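Local coordinates for uric acid degradation bifunctional protein TTL (Arabidopsis thaliana, PDB 2Q37) that hydrolyses 5-hydroxyisourate and decarboxylates the product OHCU to (S)-allantoin in urate degradation, the decarboxylation belonging to the N-terminal domain present here, at residues A[41-46]-A[56-61]; A[125-130]-A[149-154]; A[131-136]-A[163-168]. All coordinates share one frame; numbering follows the deposited sequence.

How the contacts relate
Contact 3 is the buried one, near the centre of this all-helical OHCU decarboxylase domain. Contact 2 is a surface contact and contact 1 is partly buried; they lie on opposite sides of the chain's centre, about 28 Å apart between centres. The chemistry follows the place. Contact 1 is almost all apolar packing between two helices. Contact 2 joins helix ends by a lysine, two rings and backbone oxygens. Contact 3 fixes a ligand-binding segment with a carboxylate. Segment 125-130 continues directly in sequence into 131-136, and Arg150 of contact 2 probably hydrogen-bonds Ile132 O of contact 3. Ala58 and Arg59 of contact 1 pack on Met167 of contact 3.

Contact 1 of 3, residues A[41-46]-A[56-61]; sequences KQMSTS and YTARDI
Met43 and Gln42 of helix 37-44 pack on Ala58, Ile61 and Thr57 of helix 51-64. The two segments bury 239 Å² between them and exchange no hydrogen bonds. Segment 41-46 belongs to the N-terminal region required for binding BRI1.

The apolar packing centres on Met43, which is selenomethionine in this crystal. Its CA-CB bond does not aim at the partner helix. The chain bends at the second torsion (chi2 73°), and this brings the SE-CE end across. The methyl CE lies against Ala58 CB at 3.6 Å. Ala58 has no long side chain, so the methyl also comes close to the helix backbone, with CE 3.8 Å from Ala58 N. One atom back, SE touches the end of Ile61, 3.8 Å from CD1. The two side chains meet there at a slant. The same methyl CE sits 4.3 Å from Thr57 CB, at the border of the contact.

The second kind of contact is polar against apolar. The Gln42 and Ile61 side chains pass alongside each other, pointing opposite ways. Ile61 turns its two branches to different neighbours. CG2, anti to the backbone N, meets the Gln42 amide, 3.7 Å from OE1, while CG1, beside the N, carries CD1 to Met43. This is van der Waals packing. The amide nitrogen of Gln42 bonds Glu38 on its own helix, and the Thr57 hydroxyl likewise bonds the backbone oxygen of Glu53.

Phe39 also covers Ala58 and Ile61, and Trp30 packs on Met43. Ala58 further touches Met167 and Met174 of helix 155-178.

The arrangement is a pair of consecutive helices, joined by a short connection and running in roughly opposite senses, within the all-helical OHCU decarboxylase domain.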
# COMPACT_ATOMS: atom_id res chain seq x y z
N LYS A 41 9.11 16.83 3.56
CA LYS A 41 8.37 17.95 4.12
C LYS A 41 8.34 17.92 5.65
O LYS A 41 8.75 18.87 6.31
CB LYS A 41 6.94 17.93 3.58
CG LYS A 41 6.10 19.15 3.97
CD LYS A 41 4.66 19.04 3.49
CE LYS A 41 4.56 18.75 1.98
NZ LYS A 41 5.28 19.74 1.12
N GLN A 42 7.84 16.82 6.21
CA GLN A 42 7.74 16.69 7.65
C GLN A 42 9.08 16.79 8.35
O GLN A 42 9.16 17.18 9.51
CB GLN A 42 7.06 15.36 8.01
CG GLN A 42 5.58 15.33 7.66
CD GLN A 42 4.89 14.07 8.14
OE1 GLN A 42 4.99 13.71 9.31
NE2 GLN A 42 4.18 13.40 7.23
N MSE A 43 10.13 16.43 7.64
CA MSE A 43 11.46 16.50 8.23
C MSE A 43 11.99 17.94 8.14
O MSE A 43 12.67 18.41 9.06
CB MSE A 43 12.39 15.53 7.51
CG MSE A 43 13.49 14.92 8.39
SE MSE A 43 12.89 13.56 9.67
CE MSE A 43 14.60 13.19 10.50
N SER A 44 11.69 18.63 7.04
CA SER A 44 12.14 20.01 6.83
C SER A 44 11.73 20.89 8.00
O SER A 44 12.45 21.82 8.37
CB SER A 44 11.54 20.60 5.54
OG SER A 44 12.32 20.26 4.41
N THR A 45 10.57 20.59 8.58
CA THR A 45 10.06 21.36 9.70
C THR A 45 10.20 20.61 11.01
O THR A 45 9.22 20.38 11.72
CB THR A 45 8.58 21.72 9.49
OG1 THR A 45 7.79 20.52 9.58
CG2 THR A 45 8.39 22.35 8.12
N SER A 46 11.43 20.23 11.33
CA SER A 46 11.71 19.52 12.56
C SER A 46 12.77 20.31 13.33
O SER A 46 13.75 20.77 12.74
CB SER A 46 12.23 18.11 12.25
OG SER A 46 11.31 17.38 11.46
N TYR A 56 15.98 8.54 14.76
CA TYR A 56 14.76 8.12 15.45
C TYR A 56 13.51 8.88 15.01
O TYR A 56 12.41 8.32 14.94
CB TYR A 56 14.92 8.28 16.96
CG TYR A 56 16.12 7.56 17.54
CD1 TYR A 56 16.63 6.42 16.93
CD2 TYR A 56 16.72 8.03 18.71
CE1 TYR A 56 17.72 5.76 17.46
CE2 TYR A 56 17.82 7.37 19.26
CZ TYR A 56 18.31 6.24 18.63
OH TYR A 56 19.40 5.58 19.15
N THR A 57 13.66 10.17 14.72
CA THR A 57 12.53 10.98 14.30
C THR A 57 12.18 10.63 12.86
O THR A 57 11.04 10.81 12.41
CB THR A 57 12.88 12.47 14.40
OG1 THR A 57 13.17 12.78 15.77
CG2 THR A 57 11.74 13.34 13.90
N ALA A 58 13.16 10.12 12.12
CA ALA A 58 12.94 9.76 10.74
C ALA A 58 12.15 8.46 10.69
O ALA A 58 11.17 8.34 9.96
CB ALA A 58 14.27 9.61 10.02
N ARG A 59 12.58 7.49 11.49
CA ARG A 59 11.90 6.22 11.52
C ARG A 59 10.44 6.33 11.96
O ARG A 59 9.57 5.66 11.41
CB ARG A 59 12.62 5.25 12.44
CG ARG A 59 13.98 4.85 11.97
CD ARG A 59 14.54 3.86 12.96
NE ARG A 59 15.87 3.38 12.62
CZ ARG A 59 16.82 3.15 13.51
NH1 ARG A 59 16.58 3.36 14.80
NH2 ARG A 59 17.99 2.70 13.13
N ASP A 60 10.16 7.17 12.96
CA ASP A 60 8.79 7.28 13.43
C ASP A 60 7.91 7.92 12.38
O ASP A 60 6.77 7.49 12.17
CB ASP A 60 8.72 8.07 14.74
CG ASP A 60 7.35 7.94 15.42
OD1 ASP A 60 7.13 6.93 16.12
OD2 ASP A 60 6.50 8.85 15.22
N ILE A 61 8.42 8.95 11.72
CA ILE A 61 7.64 9.60 10.69
C ILE A 61 7.40 8.61 9.53
O ILE A 61 6.29 8.49 9.01
CB ILE A 61 8.39 10.82 10.16
CG1 ILE A 61 8.44 11.89 11.24
CG2 ILE A 61 7.74 11.33 8.87
CD1 ILE A 61 9.30 13.09 10.88

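Contact 2 of 3, residues A[125-130]-A[149-154]; sequences KKFGFI and ERYENR
Lys126 and Phe127, at the end of helix 110-127, meet Tyr151 and the backbone around it in a surface contact between two helix ends. The partner is the type I turn Arg150-Asn153, which leads from helix 140-150 to helix 155-178.

Lys126 has its CG anti to the backbone N (chi1 -176°) and runs straight over one face of the Tyr151 ring, with CD 3.4 Å from CZ. This is a CH-pi contact. The chain then bends at its last torsion, and NZ hydrogen-bonds Tyr151 O at 2.7 Å. The C=O...N angle is 158°, and NZ is tilted 22° from the carbonyl plane. The lysine thus holds both the ring and the carbonyl of one residue.

Phe127 offers its edge to the turn. Its CZ is 3.3 Å from Asn153 O and 3.4 Å from Tyr151 O.

Trp119 of helix 110-127 meets the Tyr151 ring edge-to-face. Arg150 forms a salt bridge with Glu158 of helix 155-178. Arg154, the N-cap residue of that helix, bonds Phe63 O of the second subunit, on its helix 51-64.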
# COMPACT_ATOMS: atom_id res chain seq x y z
N LYS A 125 5.53 -6.21 -12.24
CA LYS A 125 4.23 -6.64 -12.71
C LYS A 125 3.44 -7.19 -11.52
O LYS A 125 2.29 -6.80 -11.28
CB LYS A 125 4.37 -7.73 -13.80
CG LYS A 125 3.01 -8.26 -14.29
CD LYS A 125 3.12 -9.44 -15.29
CE LYS A 125 1.71 -9.84 -15.79
NZ LYS A 125 1.64 -11.02 -16.72
N LYS A 126 4.06 -8.09 -10.77
CA LYS A 126 3.39 -8.68 -9.63
C LYS A 126 3.08 -7.74 -8.47
O LYS A 126 1.94 -7.68 -8.02
CB LYS A 126 4.18 -9.89 -9.11
CG LYS A 126 3.51 -10.67 -7.96
CD LYS A 126 4.25 -12.00 -7.76
CE LYS A 126 3.64 -12.89 -6.68
NZ LYS A 126 3.97 -12.46 -5.29
N PHE A 127 4.06 -6.98 -8.00
CA PHE A 127 3.84 -6.12 -6.83
C PHE A 127 3.41 -4.68 -7.05
O PHE A 127 2.87 -4.06 -6.13
CB PHE A 127 5.08 -6.20 -5.93
CG PHE A 127 5.32 -7.57 -5.37
CD1 PHE A 127 4.55 -8.05 -4.30
CD2 PHE A 127 6.27 -8.42 -5.94
CE1 PHE A 127 4.73 -9.36 -3.81
CE2 PHE A 127 6.45 -9.73 -5.45
CZ PHE A 127 5.68 -10.20 -4.39
N GLY A 128 3.64 -4.13 -8.23
CA GLY A 128 3.21 -2.76 -8.46
C GLY A 128 4.25 -1.69 -8.22
O GLY A 128 4.01 -0.52 -8.49
N PHE A 129 5.39 -2.07 -7.66
CA PHE A 129 6.48 -1.13 -7.44
C PHE A 129 7.74 -1.95 -7.71
O PHE A 129 7.67 -3.18 -7.77
CB PHE A 129 6.45 -0.57 -6.01
CG PHE A 129 6.15 -1.59 -4.95
CD1 PHE A 129 7.16 -2.46 -4.48
CD2 PHE A 129 4.86 -1.70 -4.41
CE1 PHE A 129 6.89 -3.42 -3.50
CE2 PHE A 129 4.57 -2.67 -3.42
CZ PHE A 129 5.58 -3.53 -2.96
N ILE A 130 8.88 -1.29 -7.89
CA ILE A 130 10.11 -2.02 -8.17
C ILE A 130 10.67 -2.74 -6.94
O ILE A 130 10.24 -2.49 -5.81
CB ILE A 130 11.23 -1.09 -8.75
CG1 ILE A 130 11.58 -0.00 -7.75
CG2 ILE A 130 10.75 -0.44 -10.03
CD1 ILE A 130 12.86 0.71 -8.11
N GLU A 149 13.56 -14.87 -4.13
CA GLU A 149 13.02 -15.31 -2.86
C GLU A 149 11.77 -14.47 -2.57
O GLU A 149 10.66 -15.00 -2.46
CB GLU A 149 14.06 -15.10 -1.76
CG GLU A 149 13.95 -16.01 -0.56
CD GLU A 149 14.66 -17.36 -0.77
OE1 GLU A 149 14.38 -18.03 -1.80
OE2 GLU A 149 15.48 -17.75 0.10
N ARG A 150 11.95 -13.16 -2.48
CA ARG A 150 10.85 -12.24 -2.16
C ARG A 150 9.67 -12.26 -3.12
O ARG A 150 8.57 -11.84 -2.75
CB ARG A 150 11.39 -10.82 -2.00
CG ARG A 150 12.16 -10.63 -0.70
CD ARG A 150 12.94 -9.33 -0.67
NE ARG A 150 12.08 -8.18 -0.97
CZ ARG A 150 12.49 -6.93 -0.90
NH1 ARG A 150 13.74 -6.65 -0.53
NH2 ARG A 150 11.65 -5.95 -1.21
N TYR A 151 9.90 -12.74 -4.33
CA TYR A 151 8.86 -12.80 -5.33
C TYR A 151 7.65 -13.64 -4.86
O TYR A 151 6.51 -13.42 -5.28
CB TYR A 151 9.43 -13.38 -6.62
CG TYR A 151 8.48 -13.27 -7.79
CD1 TYR A 151 8.25 -12.05 -8.41
CD2 TYR A 151 7.80 -14.38 -8.27
CE1 TYR A 151 7.37 -11.94 -9.48
CE2 TYR A 151 6.91 -14.28 -9.33
CZ TYR A 151 6.70 -13.06 -9.93
OH TYR A 151 5.82 -12.95 -10.96
N GLU A 152 7.91 -14.60 -3.98
CA GLU A 152 6.87 -15.49 -3.45
C GLU A 152 6.10 -14.95 -2.24
O GLU A 152 5.35 -15.70 -1.61
CB GLU A 152 7.48 -16.85 -3.09
CG GLU A 152 7.11 -17.98 -4.02
CD GLU A 152 7.64 -17.79 -5.43
OE1 GLU A 152 8.85 -17.50 -5.56
OE2 GLU A 152 6.86 -17.95 -6.40
N ASN A 153 6.31 -13.69 -1.89
CA ASN A 153 5.63 -13.11 -0.74
C ASN A 153 4.29 -12.53 -1.19
O ASN A 153 4.08 -12.29 -2.38
CB ASN A 153 6.48 -11.99 -0.14
CG ASN A 153 7.69 -12.50 0.61
OD1 ASN A 153 8.70 -11.81 0.75
ND2 ASN A 153 7.60 -13.72 1.12
N ARG A 154 3.39 -12.31 -0.24
CA ARG A 154 2.10 -11.70 -0.55
C ARG A 154 2.40 -10.22 -0.83
O ARG A 154 3.26 -9.63 -0.18
CB ARG A 154 1.15 -11.76 0.66
CG ARG A 154 0.82 -13.13 1.26
CD ARG A 154 -0.03 -12.91 2.53
NE ARG A 154 -1.17 -12.03 2.25
CZ ARG A 154 -1.73 -11.20 3.14
NH1 ARG A 154 -1.27 -11.12 4.38
NH2 ARG A 154 -2.74 -10.42 2.76

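Contact 3 of 3, residues A[131-136]-A[163-168]; sequences FIICAS and AMEQMK. With 3AL (1-[(4S)-2,5-dioxoimidazolidin-4-yl]urea), chain B.
Glu165 holds, through Cys134, the back of an irregular segment whose main chain grips the reaction product. The segment, 131-136, is an extended active-site loop in a strandless, all-helical OHCU decarboxylase fold.

The carboxylate atom OE1 accepts the N-H of Cys134 at 2.8 Å and an almost straight 175°, through its anti lone pair. Glu165 bends at its second torsion (chi2 -54°), which folds the carboxylate back alongside Ile133, with OE1 3.4 Å from CG1. The other oxygen, OE2, makes a salt bridge with Lys168 NZ at 3.1 Å, met on the syn side and 25° out of the carboxylate plane. Lys168 also packs its CB on Cys134 CB at 4.1 Å. With an alanine in place of Glu165, the Cys134 N-H would probably be left without its acceptor and the Lys168 ammonium without its salt-bridge mate, and the ligand-binding segment would be less firmly set against the helix.

The same backbone binds (S)-allantoin by four hydrogen bonds. Two are donated by the ligand: N1 to Phe131 O (2.9 Å) and N9 to Ile133 O (2.9 Å). Glu100 and Pro79 O add further bonds to the ligand. Gln166, one residue beyond Glu165, hydrogen-bonds His78, the proton donor of the decarboxylase, and so links helix 155-178 to the catalytic residue.

The other two bonds run from the backbone to the ligand: Ile133 N donates a hydrogen bond to the ureido oxygen O2 at 2.9 Å, and Ala135 N donates one to the ring carbonyl oxygen O8 at 3.1 Å.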
# COMPACT_ATOMS: atom_id res chain seq x y z
N PHE A 131 11.62 -3.63 -7.17
CA PHE A 131 12.27 -4.37 -6.09
C PHE A 131 13.20 -3.42 -5.30
O PHE A 131 14.16 -2.87 -5.86
CB PHE A 131 13.05 -5.54 -6.70
CG PHE A 131 13.86 -6.30 -5.70
CD1 PHE A 131 13.24 -7.04 -4.69
CD2 PHE A 131 15.26 -6.31 -5.77
CE1 PHE A 131 14.02 -7.78 -3.76
CE2 PHE A 131 16.04 -7.04 -4.85
CZ PHE A 131 15.41 -7.78 -3.85
N ILE A 132 12.92 -3.24 -4.02
CA ILE A 132 13.69 -2.35 -3.14
C ILE A 132 14.49 -3.13 -2.11
O ILE A 132 13.96 -3.97 -1.38
CB ILE A 132 12.78 -1.37 -2.37
CG1 ILE A 132 11.89 -0.60 -3.36
CG2 ILE A 132 13.62 -0.39 -1.53
CD1 ILE A 132 12.67 0.32 -4.31
N ILE A 133 15.79 -2.86 -2.04
CA ILE A 133 16.65 -3.54 -1.10
C ILE A 133 17.84 -2.64 -0.89
O ILE A 133 18.33 -2.02 -1.85
CB ILE A 133 17.16 -4.89 -1.67
CG1 ILE A 133 17.78 -5.75 -0.56
CG2 ILE A 133 18.23 -4.64 -2.73
CD1 ILE A 133 18.40 -7.10 -1.05
N CYS A 134 18.31 -2.54 0.35
CA CYS A 134 19.47 -1.74 0.65
C CYS A 134 20.64 -2.56 0.10
O CYS A 134 20.89 -3.67 0.55
CB CYS A 134 19.60 -1.55 2.17
SG CYS A 134 20.98 -0.49 2.72
N ALA A 135 21.31 -2.04 -0.92
CA ALA A 135 22.47 -2.70 -1.53
C ALA A 135 23.69 -2.13 -0.82
O ALA A 135 23.61 -1.05 -0.23
CB ALA A 135 22.52 -2.36 -3.00
N SER A 136 24.82 -2.82 -0.84
CA SER A 136 25.98 -2.23 -0.15
C SER A 136 27.22 -3.06 -0.21
O SER A 136 28.23 -2.67 -0.81
CB SER A 136 25.65 -1.95 1.31
OG SER A 136 25.73 -0.56 1.54
N ALA A 163 9.44 -1.15 2.59
CA ALA A 163 9.40 0.05 3.44
C ALA A 163 10.59 0.06 4.39
O ALA A 163 11.18 1.11 4.66
CB ALA A 163 8.08 0.10 4.26
N MSE A 164 10.93 -1.12 4.88
CA MSE A 164 12.04 -1.31 5.79
C MSE A 164 13.39 -1.16 5.06
O MSE A 164 14.31 -0.50 5.55
CB MSE A 164 11.93 -2.69 6.42
CG MSE A 164 13.02 -3.00 7.41
SE MSE A 164 12.92 -4.87 7.86
CE MSE A 164 10.97 -5.05 8.09
N GLU A 165 13.50 -1.79 3.89
CA GLU A 165 14.71 -1.67 3.10
C GLU A 165 14.95 -0.18 2.77
O GLU A 165 16.07 0.33 2.85
CB GLU A 165 14.56 -2.48 1.81
CG GLU A 165 14.63 -3.96 2.03
CD GLU A 165 15.89 -4.35 2.76
OE1 GLU A 165 16.97 -4.00 2.28
OE2 GLU A 165 15.79 -5.01 3.83
N GLN A 166 13.87 0.53 2.41
CA GLN A 166 13.93 1.94 2.08
C GLN A 166 14.43 2.74 3.28
O GLN A 166 15.22 3.67 3.14
CB GLN A 166 12.53 2.42 1.67
CG GLN A 166 12.29 3.89 1.67
CD GLN A 166 13.10 4.61 0.61
OE1 GLN A 166 13.15 4.18 -0.55
NE2 GLN A 166 13.72 5.72 0.99
N MSE A 167 13.97 2.37 4.47
CA MSE A 167 14.37 3.08 5.66
C MSE A 167 15.84 2.85 5.93
O MSE A 167 16.54 3.76 6.37
CB MSE A 167 13.55 2.64 6.86
CG MSE A 167 13.82 3.45 8.11
SE MSE A 167 13.35 5.34 7.93
CE MSE A 167 15.14 6.13 8.12
N LYS A 168 16.32 1.63 5.70
CA LYS A 168 17.73 1.36 5.91
C LYS A 168 18.59 2.24 4.98
O LYS A 168 19.60 2.79 5.39
CB LYS A 168 18.05 -0.12 5.68
CG LYS A 168 17.47 -1.08 6.72
CD LYS A 168 18.11 -2.45 6.59
CE LYS A 168 17.07 -3.54 6.42
NZ LYS A 168 17.71 -4.87 6.22
C4 3AL B . 18.05 1.27 -4.18
C5 3AL B . 18.94 2.38 -4.43
O5 3AL B . 18.93 3.32 -5.18
N7 3AL B . 20.06 2.29 -3.58
C8 3AL B . 19.87 1.14 -2.83
O8 3AL B . 20.67 0.77 -1.98
N9 3AL B . 18.67 0.50 -3.16
N3 3AL B . 17.71 0.57 -5.41
C2 3AL B . 16.77 -0.57 -5.27
N1 3AL B . 16.48 -1.14 -6.30
O2 3AL B . 16.31 -0.89 -4.08